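Local coordinates for protein transcription initiation factor IIB,Transcription initiation factor IIB (Methanocaldococcus vulcanius, PDB 5O9I) that carries a mini-intein of the HINT fold, which probably cuts itself out by protein splicing and joins the flanking segments of the transcription factor, at residues Val84-Lys89 / Phe156-Lys161; Val91-Ser96 / Ile110-Leu115; His97-Val102 / Asp119-Ala124. One frame throughout, in Å; residues are numbered along the deposited sequence.

Interaction 1 pairs neighbouring strands of one sheet; interactions 2 and 3 join different sheets of the HINT fold. Interactions 1 and 3 share a sheet, in which strands 154-162 and 120-124 are neighbours; their centres lie about 11 Å apart, and L121 N probably donates to L157 O at 2.8 Å. Interactions 2 and 3 have centres about 10 Å apart. They share the hairpin of strands 98-103 and 106-111, with V99 O 2.9 Å from I110 N. Interactions 1 and 2 are about 14 Å apart between centres and meet where I159 CD1 packs on L115 CD2 at 4.1 Å. T94 to H97, divided between interactions 2 and 3, match the TxxH motif of intein splicing centres.

Interaction 1: Val84-Lys89 / Phe156-Lys161; sequences VVEGNK and FLKIKK
V85 and I159 face each other as a non-hydrogen-bonded pair of antiparallel strands, 4.3 Å between their CA atoms. This is the tightly packed side. V85 CG2 crosses L157 at about a right angle and meets its CD1 at 4.0 Å. CG1, anti to the carbonyl carbon (chi1 -68°), lies against the K158 carbonyl and I159 CG1. An alanine here removes both methyls and would probably leave L157 CD1 and I159 CG1 with a gap beside them. I159 also touches L121 of the next strand.

The backbone ties the strands on both sides of this pair. E86 N donates to K158 O at 3.0 Å. V84 N donates to K161 O at 2.9 Å. V84 O accepts from K160 N at 2.7 Å. K160 and K161 both face V84, as in a classic beta bulge. A G1 bulge at N88 and K89, opposite V85, helps turn strand 81-85 back into 89-93. G87 lies at the turn with a positive phi of 104°, where a side chain would strike the preceding carbonyl.

The other side is loose and open to solvent. E86 and K158 lie side by side, with E86 OE1 against K158 CG at 3.4 Å, but OE1 and NZ stay 6.0 Å apart. K160 bends over the turn and brings NZ within 3.7 Å of G87 N. The specific bonds across the contact are thus backbone bonds, and the charges near them probably add only weak, solvent-screened attraction.

Interaction 2: Val91-Ser96 / Ile110-Leu115; sequences VRVTGS and IRVDDL
G95 and D113 meet through the backbone. D113 N donates to G95 O at 2.8 Å, in the carbonyl plane and on a lone pair, with an angle of 149° at the hydrogen. The D113 side chain stays over the same oxygen. Its CG stands between the backbone N and the carbonyl carbon (chi1 44°), and OD2 comes to 3.0 Å from G95 O. Both are acceptors, so this approach is not a bond and is probably unfavourable by itself. The nearby R111 guanidinium is likely to offset it.

R111 can be followed outward. Its CB lies 4.0 Å from S96 O. The chain then bends at chi3 and brings NE to 3.7 Å from the same S96 O. At the tip, NH2 approaches S96 CA at 3.7 Å and makes a weak bond to D113 OD2. NH1 is shared: it is salt-bridged to D113 OD1 and bonds D114 OD2 at 2.7 Å. The bond to D114 lies in the guanidinium plane, but it meets the carboxylate from above its plane. One face of the guanidinium looks at G95 O.

T94, G95, S96 and H97 fit the TxxH motif of intein block B, which in relatives helps the first acyl shift of splicing. T94 bonds through its backbone to A5 at the start of the modelled chain. The type I turn V112-L115 lies beside this loop, held to it by the D113 N to G95 O bond.

Under the polar tips, V112 is buried. Its CB lies 3.8 Å from T94 O, CG1 reaches over G95 CA, and CG2 meets V93 CG2 at 4.4 Å. F81 of strand 81-85 and V99 of strand 98-103 also pack on V112.

Interaction 3: His97-Val102 / Asp119-Ala124; sequences HSVFTV and DILVLA
T101 turns its OG1 anti to the backbone N (chi1 -168°), which carries the hydroxyl to the carbonyl of I120. OG1 donates to I120 O; the modelled 2.3 Å is too short to be trusted as a length. V122 holds CG2 anti to its carbonyl carbon, beside its own N, and this methyl packs on F100 CB at 3.7 Å.

Strands 98-102 and 120-124 run at 111° to each other, so they touch near one crossing and do not pair along their length. The backbone link is slight: V122 N gives a weak bond to F100 O at 3.3 Å. Water 1 lies beside this bond and links the two strands. It accepts from F100 N at 3.0 Å and donates to V122 O at 2.7 Å.

Apolar methyls meet on both sides of these bonds. L121 CD2 reaches V99 CG2 at 3.6 Å, the two side chains crossing at a slant, and the same methyl comes close to F100 O. Further along, V102 CG2 meets I120 CG2 at 3.8 Å, and F156 of the adjoining strand covers both residues. D119 OD2 stays 3.5 Å from T101 OG1, while its OD1 is salt-bridged to R116.

The F100 ring points away from the crossing. It meets F58 edge-to-face and also touches the ring of H193, which sits next to the last residue modelled. In inteins a histidine at this place usually assists cyclisation of the terminal asparagine, so F100 probably links this crossing to the splicing centre. Between the strands the polar links are few: a weak backbone bond, a water and a hydroxyl contact of doubtful length. The close fit of methyls therefore probably supplies much of the cohesion.

Interaction 1: Val84-Lys89 / Phe156-Lys161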
# COMPACT_ATOMS: atom_id res chain seq x y z
N VAL A 84 -14.24 -0.41 0.22
CA VAL A 84 -14.81 0.51 1.17
C VAL A 84 -15.01 -0.17 2.52
O VAL A 84 -15.49 -1.33 2.57
CB VAL A 84 -16.19 1.00 0.71
CG1 VAL A 84 -16.61 2.22 1.52
CG2 VAL A 84 -16.16 1.32 -0.78
N VAL A 85 -14.63 0.54 3.59
CA VAL A 85 -14.87 0.06 4.96
C VAL A 85 -15.70 1.03 5.79
O VAL A 85 -15.87 2.22 5.44
CB VAL A 85 -13.55 -0.25 5.75
CG1 VAL A 85 -12.84 -1.47 5.15
CG2 VAL A 85 -12.62 0.96 5.83
N GLU A 86 -16.24 0.48 6.88
CA GLU A 86 -16.83 1.26 8.01
C GLU A 86 -16.19 2.65 8.12
O GLU A 86 -15.03 2.75 8.39
CB GLU A 86 -16.63 0.48 9.32
CG GLU A 86 -17.67 0.69 10.43
CD GLU A 86 -17.90 -0.58 11.25
OE1 GLU A 86 -16.87 -1.16 11.67
OE2 GLU A 86 -19.07 -0.99 11.46
N GLY A 87 -16.96 3.71 7.87
CA GLY A 87 -16.42 5.09 7.83
C GLY A 87 -16.26 5.62 6.41
O GLY A 87 -15.86 6.78 6.21
N ASN A 88 -16.58 4.77 5.43
CA ASN A 88 -16.54 5.15 4.03
C ASN A 88 -15.11 5.51 3.59
O ASN A 88 -14.90 6.40 2.76
CB ASN A 88 -17.54 6.31 3.79
CG ASN A 88 -18.24 6.23 2.44
OD1 ASN A 88 -18.12 5.28 1.69
ND2 ASN A 88 -18.98 7.26 2.13
N LYS A 89 -14.13 4.81 4.17
CA LYS A 89 -12.72 4.95 3.80
C LYS A 89 -12.42 3.91 2.75
O LYS A 89 -12.90 2.78 2.88
CB LYS A 89 -11.80 4.67 4.98
CG LYS A 89 -11.96 5.60 6.16
CD LYS A 89 -11.25 5.01 7.37
CE LYS A 89 -10.60 6.06 8.24
NZ LYS A 89 -11.58 6.86 9.01
N PHE A 156 -9.20 -1.82 13.24
CA PHE A 156 -9.73 -2.95 12.54
C PHE A 156 -11.16 -2.59 12.14
O PHE A 156 -11.98 -2.32 12.99
CB PHE A 156 -9.67 -4.15 13.48
CG PHE A 156 -8.34 -4.33 14.11
CD1 PHE A 156 -7.29 -4.84 13.38
CD2 PHE A 156 -8.11 -3.87 15.38
CE1 PHE A 156 -6.01 -4.91 13.90
CE2 PHE A 156 -6.84 -3.91 15.94
CZ PHE A 156 -5.76 -4.45 15.18
N LEU A 157 -11.45 -2.56 10.84
CA LEU A 157 -12.71 -2.09 10.33
C LEU A 157 -13.26 -3.12 9.37
O LEU A 157 -12.47 -3.87 8.76
CB LEU A 157 -12.52 -0.75 9.62
CG LEU A 157 -12.20 0.47 10.51
CD1 LEU A 157 -12.16 1.75 9.70
CD2 LEU A 157 -13.16 0.65 11.70
N LYS A 158 -14.58 -3.12 9.20
CA LYS A 158 -15.22 -4.19 8.42
C LYS A 158 -15.46 -3.64 7.03
O LYS A 158 -15.69 -2.43 6.88
CB LYS A 158 -16.55 -4.68 9.01
CG LYS A 158 -16.84 -4.38 10.49
CD LYS A 158 -18.34 -4.58 10.83
CE LYS A 158 -18.63 -5.85 11.67
NZ LYS A 158 -17.91 -7.07 11.18
N ILE A 159 -15.49 -4.53 6.06
CA ILE A 159 -15.65 -4.12 4.68
C ILE A 159 -17.12 -3.86 4.37
O ILE A 159 -17.96 -4.72 4.61
CB ILE A 159 -15.11 -5.22 3.74
CG1 ILE A 159 -13.65 -5.51 4.04
CG2 ILE A 159 -15.33 -4.81 2.28
CD1 ILE A 159 -13.23 -6.94 3.86
N LYS A 160 -17.40 -2.67 3.83
CA LYS A 160 -18.76 -2.23 3.55
C LYS A 160 -19.15 -2.82 2.20
O LYS A 160 -20.09 -3.61 2.12
CB LYS A 160 -18.81 -0.70 3.53
CG LYS A 160 -20.22 -0.12 3.58
CD LYS A 160 -20.52 0.65 4.87
CE LYS A 160 -19.92 2.05 4.83
NZ LYS A 160 -20.08 2.84 6.09
N LYS A 161 -18.40 -2.48 1.16
CA LYS A 161 -18.52 -3.18 -0.13
C LYS A 161 -17.25 -3.04 -0.95
O LYS A 161 -16.40 -2.20 -0.65
CB LYS A 161 -19.75 -2.73 -0.92
CG LYS A 161 -19.84 -1.23 -1.18
CD LYS A 161 -20.37 -0.89 -2.56
CE LYS A 161 -20.66 0.60 -2.69
NZ LYS A 161 -19.62 1.50 -2.10

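Interaction 2: Val91-Ser96 / Ile110-Leu115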
# COMPACT_ATOMS: atom_id res chain seq x y z
N VAL A 91 -9.65 2.46 -0.71
CA VAL A 91 -8.43 2.39 -1.47
C VAL A 91 -8.69 1.54 -2.70
O VAL A 91 -9.53 0.63 -2.65
CB VAL A 91 -7.33 1.76 -0.61
CG1 VAL A 91 -7.62 0.30 -0.28
CG2 VAL A 91 -5.95 1.90 -1.24
N ARG A 92 -7.99 1.84 -3.80
CA ARG A 92 -8.12 1.03 -5.01
C ARG A 92 -6.85 0.21 -5.22
O ARG A 92 -5.76 0.78 -5.31
CB ARG A 92 -8.35 1.90 -6.24
CG ARG A 92 -9.48 2.93 -6.10
CD ARG A 92 -10.38 3.00 -7.32
NE ARG A 92 -10.52 4.39 -7.80
CZ ARG A 92 -10.51 4.79 -9.08
NH1 ARG A 92 -10.34 3.92 -10.10
NH2 ARG A 92 -10.63 6.09 -9.35
N VAL A 93 -7.00 -1.09 -5.33
CA VAL A 93 -5.85 -1.97 -5.49
C VAL A 93 -6.12 -3.18 -6.40
O VAL A 93 -7.25 -3.47 -6.75
CB VAL A 93 -5.37 -2.47 -4.12
CG1 VAL A 93 -4.55 -1.41 -3.43
CG2 VAL A 93 -6.55 -2.88 -3.25
N THR A 94 -5.05 -3.87 -6.75
CA THR A 94 -5.08 -5.07 -7.58
C THR A 94 -5.65 -6.21 -6.72
O THR A 94 -5.33 -6.35 -5.52
CB THR A 94 -3.64 -5.36 -8.09
OG1 THR A 94 -3.32 -4.48 -9.16
CG2 THR A 94 -3.45 -6.73 -8.55
N GLY A 95 -6.53 -7.01 -7.32
CA GLY A 95 -7.12 -8.17 -6.65
C GLY A 95 -6.16 -9.27 -6.26
O GLY A 95 -6.41 -10.01 -5.32
N SER A 96 -5.07 -9.40 -7.01
CA SER A 96 -3.98 -10.33 -6.67
C SER A 96 -3.15 -9.94 -5.45
O SER A 96 -2.66 -10.81 -4.75
CB SER A 96 -2.99 -10.44 -7.83
OG SER A 96 -2.09 -9.33 -7.81
N ILE A 110 -3.84 -11.26 3.66
CA ILE A 110 -4.92 -11.88 3.02
C ILE A 110 -4.99 -11.22 1.67
O ILE A 110 -4.88 -10.00 1.54
CB ILE A 110 -6.22 -11.69 3.84
CG1 ILE A 110 -7.23 -12.81 3.51
CG2 ILE A 110 -6.80 -10.28 3.70
CD1 ILE A 110 -6.85 -14.12 4.22
N ARG A 111 -5.20 -12.04 0.67
CA ARG A 111 -5.17 -11.54 -0.69
C ARG A 111 -6.52 -10.98 -0.96
O ARG A 111 -7.51 -11.37 -0.33
CB ARG A 111 -4.64 -12.50 -1.75
CG ARG A 111 -4.42 -13.93 -1.35
CD ARG A 111 -3.64 -14.68 -2.42
NE ARG A 111 -3.74 -14.17 -3.79
CZ ARG A 111 -4.80 -14.31 -4.59
NH1 ARG A 111 -5.92 -14.89 -4.17
NH2 ARG A 111 -4.75 -13.83 -5.82
N VAL A 112 -6.56 -10.03 -1.87
CA VAL A 112 -7.72 -9.19 -1.99
C VAL A 112 -8.88 -9.93 -2.64
O VAL A 112 -9.99 -9.85 -2.14
CB VAL A 112 -7.36 -7.89 -2.73
CG1 VAL A 112 -8.59 -7.16 -3.20
CG2 VAL A 112 -6.56 -6.99 -1.81
N ASP A 113 -8.63 -10.64 -3.74
CA ASP A 113 -9.72 -11.38 -4.40
C ASP A 113 -10.33 -12.50 -3.53
O ASP A 113 -11.46 -12.94 -3.79
CB ASP A 113 -9.34 -11.87 -5.82
CG ASP A 113 -7.93 -12.48 -5.90
OD1 ASP A 113 -7.42 -13.05 -4.90
OD2 ASP A 113 -7.33 -12.37 -6.98
N ASP A 114 -9.60 -12.93 -2.49
CA ASP A 114 -10.17 -13.74 -1.41
C ASP A 114 -10.95 -12.98 -0.33
O ASP A 114 -11.38 -13.58 0.65
CB ASP A 114 -9.06 -14.53 -0.73
CG ASP A 114 -8.48 -15.59 -1.62
OD1 ASP A 114 -9.22 -16.51 -2.01
OD2 ASP A 114 -7.27 -15.53 -1.90
N LEU A 115 -11.15 -11.68 -0.47
CA LEU A 115 -11.87 -10.95 0.55
C LEU A 115 -13.34 -11.12 0.32
O LEU A 115 -13.76 -11.55 -0.75
CB LEU A 115 -11.53 -9.45 0.58
CG LEU A 115 -10.18 -8.98 1.16
CD1 LEU A 115 -10.06 -7.50 0.90
CD2 LEU A 115 -10.10 -9.24 2.65

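Interaction 3: His97-Val102 / Asp119-Ala124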
# COMPACT_ATOMS: atom_id res chain seq x y z
N HIS A 97 -2.98 -8.63 -5.23
CA HIS A 97 -2.11 -8.09 -4.17
C HIS A 97 -2.78 -8.32 -2.81
O HIS A 97 -3.90 -8.78 -2.76
CB HIS A 97 -1.84 -6.59 -4.45
CG HIS A 97 -0.79 -5.97 -3.58
ND1 HIS A 97 -1.10 -5.10 -2.55
CD2 HIS A 97 0.56 -6.10 -3.57
CE1 HIS A 97 0.02 -4.74 -1.94
NE2 HIS A 97 1.04 -5.32 -2.54
N SER A 98 -2.09 -8.01 -1.73
CA SER A 98 -2.55 -8.41 -0.42
C SER A 98 -2.60 -7.24 0.60
O SER A 98 -1.80 -6.31 0.55
CB SER A 98 -1.65 -9.57 0.06
OG SER A 98 -0.43 -9.58 -0.73
N VAL A 99 -3.60 -7.32 1.48
CA VAL A 99 -3.76 -6.45 2.61
C VAL A 99 -3.70 -7.34 3.84
O VAL A 99 -3.15 -8.43 3.74
CB VAL A 99 -5.08 -5.66 2.54
CG1 VAL A 99 -5.16 -4.92 1.21
CG2 VAL A 99 -6.29 -6.55 2.75
N PHE A 100 -4.18 -6.88 4.99
CA PHE A 100 -4.06 -7.69 6.19
C PHE A 100 -5.42 -7.83 6.83
O PHE A 100 -6.28 -6.96 6.67
CB PHE A 100 -3.14 -7.06 7.21
CG PHE A 100 -1.68 -7.14 6.87
CD1 PHE A 100 -1.07 -6.18 6.04
CD2 PHE A 100 -0.87 -8.14 7.41
CE1 PHE A 100 0.28 -6.23 5.75
CE2 PHE A 100 0.49 -8.18 7.13
CZ PHE A 100 1.06 -7.24 6.30
N THR A 101 -5.60 -8.92 7.56
CA THR A 101 -6.80 -9.12 8.32
C THR A 101 -6.34 -9.68 9.64
O THR A 101 -5.14 -9.86 9.86
CB THR A 101 -7.81 -10.06 7.60
OG1 THR A 101 -9.07 -10.00 8.26
CG2 THR A 101 -7.30 -11.53 7.55
N VAL A 102 -7.28 -9.92 10.53
CA VAL A 102 -6.96 -10.53 11.81
C VAL A 102 -7.30 -12.00 11.71
O VAL A 102 -8.26 -12.37 11.02
CB VAL A 102 -7.72 -9.91 12.99
CG1 VAL A 102 -7.39 -10.62 14.31
CG2 VAL A 102 -7.38 -8.43 13.07
N ASP A 119 -15.50 -8.88 6.49
CA ASP A 119 -14.21 -9.20 7.06
C ASP A 119 -13.54 -7.93 7.55
O ASP A 119 -13.85 -6.79 7.11
CB ASP A 119 -13.28 -10.01 6.13
CG ASP A 119 -12.99 -11.47 6.67
OD1 ASP A 119 -13.95 -12.28 6.71
OD2 ASP A 119 -11.84 -11.80 7.07
N ILE A 120 -12.63 -8.19 8.48
CA ILE A 120 -11.96 -7.20 9.23
C ILE A 120 -10.66 -6.92 8.51
O ILE A 120 -9.90 -7.85 8.23
CB ILE A 120 -11.78 -7.68 10.68
CG1 ILE A 120 -13.03 -7.25 11.48
CG2 ILE A 120 -10.50 -7.14 11.31
CD1 ILE A 120 -13.36 -8.14 12.66
N LEU A 121 -10.43 -5.64 8.22
CA LEU A 121 -9.18 -5.18 7.63
C LEU A 121 -8.45 -4.30 8.57
O LEU A 121 -9.04 -3.68 9.43
CB LEU A 121 -9.46 -4.40 6.36
CG LEU A 121 -9.88 -5.25 5.17
CD1 LEU A 121 -9.79 -4.39 3.91
CD2 LEU A 121 -9.05 -6.50 5.02
N VAL A 122 -7.13 -4.28 8.41
CA VAL A 122 -6.23 -3.49 9.25
C VAL A 122 -5.96 -2.15 8.54
O VAL A 122 -5.64 -2.12 7.34
CB VAL A 122 -4.90 -4.23 9.48
CG1 VAL A 122 -4.13 -3.52 10.55
CG2 VAL A 122 -5.12 -5.63 9.97
N LEU A 123 -6.13 -1.06 9.27
CA LEU A 123 -5.72 0.28 8.81
C LEU A 123 -5.02 1.00 9.96
O LEU A 123 -5.07 0.52 11.12
CB LEU A 123 -6.91 1.14 8.34
CG LEU A 123 -7.76 0.68 7.18
CD1 LEU A 123 -8.82 -0.35 7.56
CD2 LEU A 123 -8.43 1.91 6.53
N ALA A 124 -4.42 2.13 9.59
CA ALA A 124 -3.69 3.05 10.48
C ALA A 124 -4.63 3.81 11.45
O ALA A 124 -5.74 4.17 11.11
CB ALA A 124 -2.92 4.04 9.61
O HOH W 1 -5.52 -4.24 5.68